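Local structure of nicotinate-nucleotide--dimethylbenzimidazole phosphoribosyltransferase (Thermus thermophilus HB8, 1WX1) at the interface of chains A and B. The protein catalyses transfer of the phosphoribosyl group of nicotinate mononucleotide to 5,6-dimethylbenzimidazole, giving alpha-ribazole 5'-phosphate and nicotinate for cobalamin biosynthesis. Residues are numbered along the deposited sequence; one frame, centred on the assembly and turned at random. Chains: chain A/B, nicotinate-nucleotide--dimethylbenzimidazole phosphoribosyltransferase.

Helix 306-321 of each chain carries both contacts, whose C-alpha centres lie about 11 Å apart. Contact 2 is where the two copies of this helix meet at the two-fold axis; contact 1 lies off the axis, where helix 306-321, helix 24-37 and its preceding loop in chain A receive the phenylalanine of helix 84-91 of chain B. B:Leu310 is common to both. Because the helix begins just after the probable proton acceptor Glu304, pairing may help hold the active-site region in place, although the centres of contacts 1 and 2 are about 25 and 17 Å from A:Glu304. The symmetric arrangement is consistent with a homodimer.

Contact 1: the interface of chains A and B. Residues chain A 23, 26, 317, 321; chain B 84, 88, 300, 310.
B:Phe88 points its ring into a recess of chain A, where A:Ile321 meets its rim. Its CG lies anti to the carbonyl carbon (chi1 -73°), carrying the ring away from helix 84-91 and across the interface. A:Ile321 crosses it at a slant, A:Ile321 CG1 3.7 Å from B:Phe88 CE1. Close to the ring plane, the backbone O of A:Ala317 lies 3.4 Å from B:Phe88 CE1. A:Leu23 comes from the opposite direction and reaches the CE2-CZ edge obliquely, displaced toward one face, with A:Leu23 CD2 4.0 Å from B:Phe88 CE2.

The other face is backed from within chain B: B:Leu310 CD2 stands 3.6 Å above the plane, over the ring centre. Over the border of that face sits A:Ala317 CB, 3.8 Å from B:Phe88 CD1. B:Leu310 CD2 presses against A:Ala317 CB at 3.4 Å, a tight fit, while B:Leu310 CD1 meets A:Leu26 CD1 tip to tip at 3.5 Å. B:Leu310 thus splits its fork between two chain A helices and probably limits tilting of the aromatic ring. An alanine in place of B:Phe88 would probably leave A:Ile321 CG1 and A:Leu23 CD2 without their aromatic partner and uncover the B:Leu310 methyl on the side the ring now covers.

Farther out, B:Leu300 CD2 lies 3.7 Å from A:Leu23 CA, loop against loop. The patch joins helix 24-37, the loop residue ahead of it and the C-terminal half of helix 306-321 in chain A to helices 84-91 and 306-321 and the B:Leu300 loop, beside the two-fold axis.

Contact 2: the interface of chains A and B. Residues chain A 91, 313-314; chain B 310, 313.
A:Pro313 and B:Pro313 meet with nearly the same ring pucker, chi1 -30° and -33°; the helix backbone presents the CB-CG edge of each ring to its mate, and the matching pucker makes the two edges alike. The rings slide past each other in opposite directions, an arrangement compatible with the two-fold axis between them. Their CB atoms come to 3.7 Å, and A:Pro313 CG lies 3.9 Å from B:Pro313 CB; the reciprocal CB-to-CG approach has the same length. This is ordinary van der Waals packing, and the closed pyrrolidine rings leave little freedom to adjust it.

A:Leu314 flanks the proline pair. Its CG is anti to the carbonyl carbon (chi1 -69°), which sends the fork toward chain B, and A:Leu314 CD2 is the branch that arrives there, 4.1 Å from the backbone carbonyl O of B:Leu310. That is a loose approach of a methyl to a carbonyl, adding shape complementarity rather than a directed link.

All four of these residues belong to helices 306-321, which run roughly antiparallel where they pass each other, and the axis goes between the prolines. Proline has no N-H to bond to the carbonyl one turn earlier, and its ring stands out from the helix at the crossing. Packing of this kind probably helps fix the register of the two helices and thereby the relative placement of the two subunits.

On the side of B:Pro313 away from A:Leu314, the end of helix 84-91 of chain A closes the patch, with the methyl carbon CB of A:Ala91 4.3 Å from the backbone O of B:Pro313.

Contact 1: the interface of chains A and B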
ATOM      1  N   LEU A  23      -9.275   9.800   6.379  1.00 25.97           N
ATOM      2  CA  LEU A  23      -8.554   9.017   5.380  1.00 26.31           C
ATOM      3  C   LEU A  23      -7.062   9.362   5.312  1.00 25.85           C
ATOM      4  O   LEU A  23      -6.394   9.131   4.304  1.00 24.59           O
ATOM      5  CB  LEU A  23      -9.231   9.160   4.013  1.00 25.25           C
ATOM      6  CG  LEU A  23     -10.607   8.477   3.949  1.00 25.58           C
ATOM      7  CD1 LEU A  23     -11.231   8.684   2.579  1.00 25.97           C
ATOM      8  CD2 LEU A  23     -10.467   6.983   4.245  1.00 23.61           C
ATOM      9  N   LEU A  26      -3.869   9.795   2.491  1.00 21.62           N
ATOM     10  CA  LEU A  26      -4.458   9.652   1.165  1.00 21.61           C
ATOM     11  C   LEU A  26      -5.259  10.884   0.762  1.00 21.47           C
ATOM     12  O   LEU A  26      -5.453  11.139  -0.425  1.00 21.04           O
ATOM     13  CB  LEU A  26      -5.344   8.405   1.096  1.00 20.67           C
ATOM     14  CG  LEU A  26      -4.624   7.056   1.183  1.00 21.06           C
ATOM     15  CD1 LEU A  26      -5.627   5.923   0.980  1.00 21.53           C
ATOM     16  CD2 LEU A  26      -3.526   6.987   0.121  1.00 22.59           C
ATOM     17  N   ALA A 317      -7.002   4.791  -5.622  1.00 15.54           N
ATOM     18  CA  ALA A 317      -7.934   4.833  -4.500  1.00 17.28           C
ATOM     19  C   ALA A 317      -8.071   6.266  -4.001  1.00 17.40           C
ATOM     20  O   ALA A 317      -9.172   6.736  -3.722  1.00 16.76           O
ATOM     21  CB  ALA A 317      -7.434   3.942  -3.375  1.00 17.41           C
ATOM     22  N   ILE A 321     -11.519   9.081  -3.660  1.00 17.45           N
ATOM     23  CA  ILE A 321     -12.035   9.683  -2.431  1.00 18.78           C
ATOM     24  C   ILE A 321     -12.950  10.858  -2.748  1.00 18.71           C
ATOM     25  O   ILE A 321     -14.020  11.001  -2.156  1.00 18.74           O
ATOM     26  CB  ILE A 321     -10.894  10.189  -1.510  1.00 18.41           C
ATOM     27  CG1 ILE A 321     -10.097   9.005  -0.965  1.00 19.25           C
ATOM     28  CG2 ILE A 321     -11.479  10.996  -0.353  1.00 20.49           C
ATOM     29  CD1 ILE A 321      -8.866   9.404  -0.167  1.00 20.49           C
TER
ATOM     30  N   ALA B  84     -16.783   5.876   1.400  1.00 21.36           N
ATOM     31  CA  ALA B  84     -15.387   5.604   1.082  1.00 21.95           C
ATOM     32  C   ALA B  84     -15.179   4.135   0.704  1.00 22.15           C
ATOM     33  O   ALA B  84     -14.432   3.825  -0.225  1.00 22.02           O
ATOM     34  CB  ALA B  84     -14.502   5.969   2.275  1.00 22.29           C
ATOM     35  N   PHE B  88     -13.175   2.824  -2.639  1.00 22.58           N
ATOM     36  CA  PHE B  88     -11.959   2.030  -2.569  1.00 23.30           C
ATOM     37  C   PHE B  88     -12.196   0.665  -3.201  1.00 22.27           C
ATOM     38  O   PHE B  88     -11.324   0.133  -3.884  1.00 23.47           O
ATOM     39  CB  PHE B  88     -11.495   1.861  -1.119  1.00 21.70           C
ATOM     40  CG  PHE B  88     -10.894   3.104  -0.524  1.00 22.26           C
ATOM     41  CD1 PHE B  88     -10.620   4.213  -1.321  1.00 22.58           C
ATOM     42  CD2 PHE B  88     -10.578   3.159   0.827  1.00 23.47           C
ATOM     43  CE1 PHE B  88     -10.043   5.357  -0.777  1.00 22.70           C
ATOM     44  CE2 PHE B  88     -10.002   4.297   1.380  1.00 25.04           C
ATOM     45  CZ  PHE B  88      -9.730   5.400   0.573  1.00 24.52           C
ATOM     46  N   LEU B 300      -4.945   6.177   8.656  1.00 25.37           N
ATOM     47  CA  LEU B 300      -6.378   6.079   8.406  1.00 27.03           C
ATOM     48  C   LEU B 300      -7.115   5.859   9.723  1.00 28.01           C
ATOM     49  O   LEU B 300      -6.589   5.226  10.637  1.00 26.24           O
ATOM     50  CB  LEU B 300      -6.686   4.911   7.461  1.00 27.09           C
ATOM     51  CG  LEU B 300      -5.979   4.877   6.099  1.00 27.62           C
ATOM     52  CD1 LEU B 300      -6.529   3.718   5.285  1.00 29.74           C
ATOM     53  CD2 LEU B 300      -6.189   6.187   5.360  1.00 26.09           C
ATOM     54  N   LEU B 310      -8.034  -1.471   0.778  1.00 20.56           N
ATOM     55  CA  LEU B 310      -6.872  -0.790   0.212  1.00 21.89           C
ATOM     56  C   LEU B 310      -5.671  -1.718   0.105  1.00 21.84           C
ATOM     57  O   LEU B 310      -4.813  -1.537  -0.756  1.00 21.98           O
ATOM     58  CB  LEU B 310      -6.468   0.405   1.077  1.00 22.98           C
ATOM     59  CG  LEU B 310      -7.310   1.671   0.987  1.00 24.91           C
ATOM     60  CD1 LEU B 310      -6.742   2.719   1.937  1.00 27.72           C
ATOM     61  CD2 LEU B 310      -7.301   2.184  -0.449  1.00 26.66           C
TER

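Contact 2: the interface of chains A and B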
ATOM      1  N   ALA A  91      -0.564  -7.002 -11.244  1.00 21.51           N
ATOM      2  CA  ALA A  91      -1.502  -6.759 -10.158  1.00 23.25           C
ATOM      3  C   ALA A  91      -1.919  -5.297 -10.031  1.00 23.52           C
ATOM      4  O   ALA A  91      -2.870  -4.986  -9.319  1.00 27.66           O
ATOM      5  CB  ALA A  91      -0.900  -7.245  -8.837  1.00 21.16           C
ATOM      6  N   PRO A 313      -2.087   1.446  -7.159  1.00 16.87           N
ATOM      7  CA  PRO A 313      -3.472   1.217  -6.724  1.00 17.09           C
ATOM      8  C   PRO A 313      -3.866   2.201  -5.616  1.00 16.96           C
ATOM      9  O   PRO A 313      -5.028   2.584  -5.498  1.00 15.64           O
ATOM     10  CB  PRO A 313      -3.451  -0.230  -6.236  1.00 17.01           C
ATOM     11  CG  PRO A 313      -2.391  -0.858  -7.092  1.00 19.03           C
ATOM     12  CD  PRO A 313      -1.304   0.199  -7.093  1.00 16.64           C
ATOM     13  N   LEU A 314      -2.893   2.604  -4.801  1.00 17.23           N
ATOM     14  CA  LEU A 314      -3.168   3.563  -3.734  1.00 18.50           C
ATOM     15  C   LEU A 314      -3.486   4.922  -4.342  1.00 18.35           C
ATOM     16  O   LEU A 314      -4.368   5.632  -3.861  1.00 18.17           O
ATOM     17  CB  LEU A 314      -1.974   3.695  -2.788  1.00 19.16           C
ATOM     18  CG  LEU A 314      -1.655   2.486  -1.915  1.00 21.06           C
ATOM     19  CD1 LEU A 314      -0.474   2.824  -1.009  1.00 24.98           C
ATOM     20  CD2 LEU A 314      -2.879   2.120  -1.078  1.00 25.20           C
TER
ATOM     21  N   LEU B 310      -8.034  -1.471   0.778  1.00 20.56           N
ATOM     22  CA  LEU B 310      -6.872  -0.790   0.212  1.00 21.89           C
ATOM     23  C   LEU B 310      -5.671  -1.718   0.105  1.00 21.84           C
ATOM     24  O   LEU B 310      -4.813  -1.537  -0.756  1.00 21.98           O
ATOM     25  CB  LEU B 310      -6.468   0.405   1.077  1.00 22.98           C
ATOM     26  CG  LEU B 310      -7.310   1.671   0.987  1.00 24.91           C
ATOM     27  CD1 LEU B 310      -6.742   2.719   1.937  1.00 27.72           C
ATOM     28  CD2 LEU B 310      -7.301   2.184  -0.449  1.00 26.66           C
ATOM     29  N   PRO B 313      -4.812  -5.074  -3.234  1.00 21.31           N
ATOM     30  CA  PRO B 313      -3.901  -5.094  -4.385  1.00 21.46           C
ATOM     31  C   PRO B 313      -2.496  -5.550  -3.969  1.00 21.57           C
ATOM     32  O   PRO B 313      -1.816  -6.236  -4.724  1.00 21.63           O
ATOM     33  CB  PRO B 313      -3.921  -3.646  -4.865  1.00 21.59           C
ATOM     34  CG  PRO B 313      -5.326  -3.221  -4.547  1.00 22.54           C
ATOM     35  CD  PRO B 313      -5.532  -3.790  -3.157  1.00 19.57           C
TER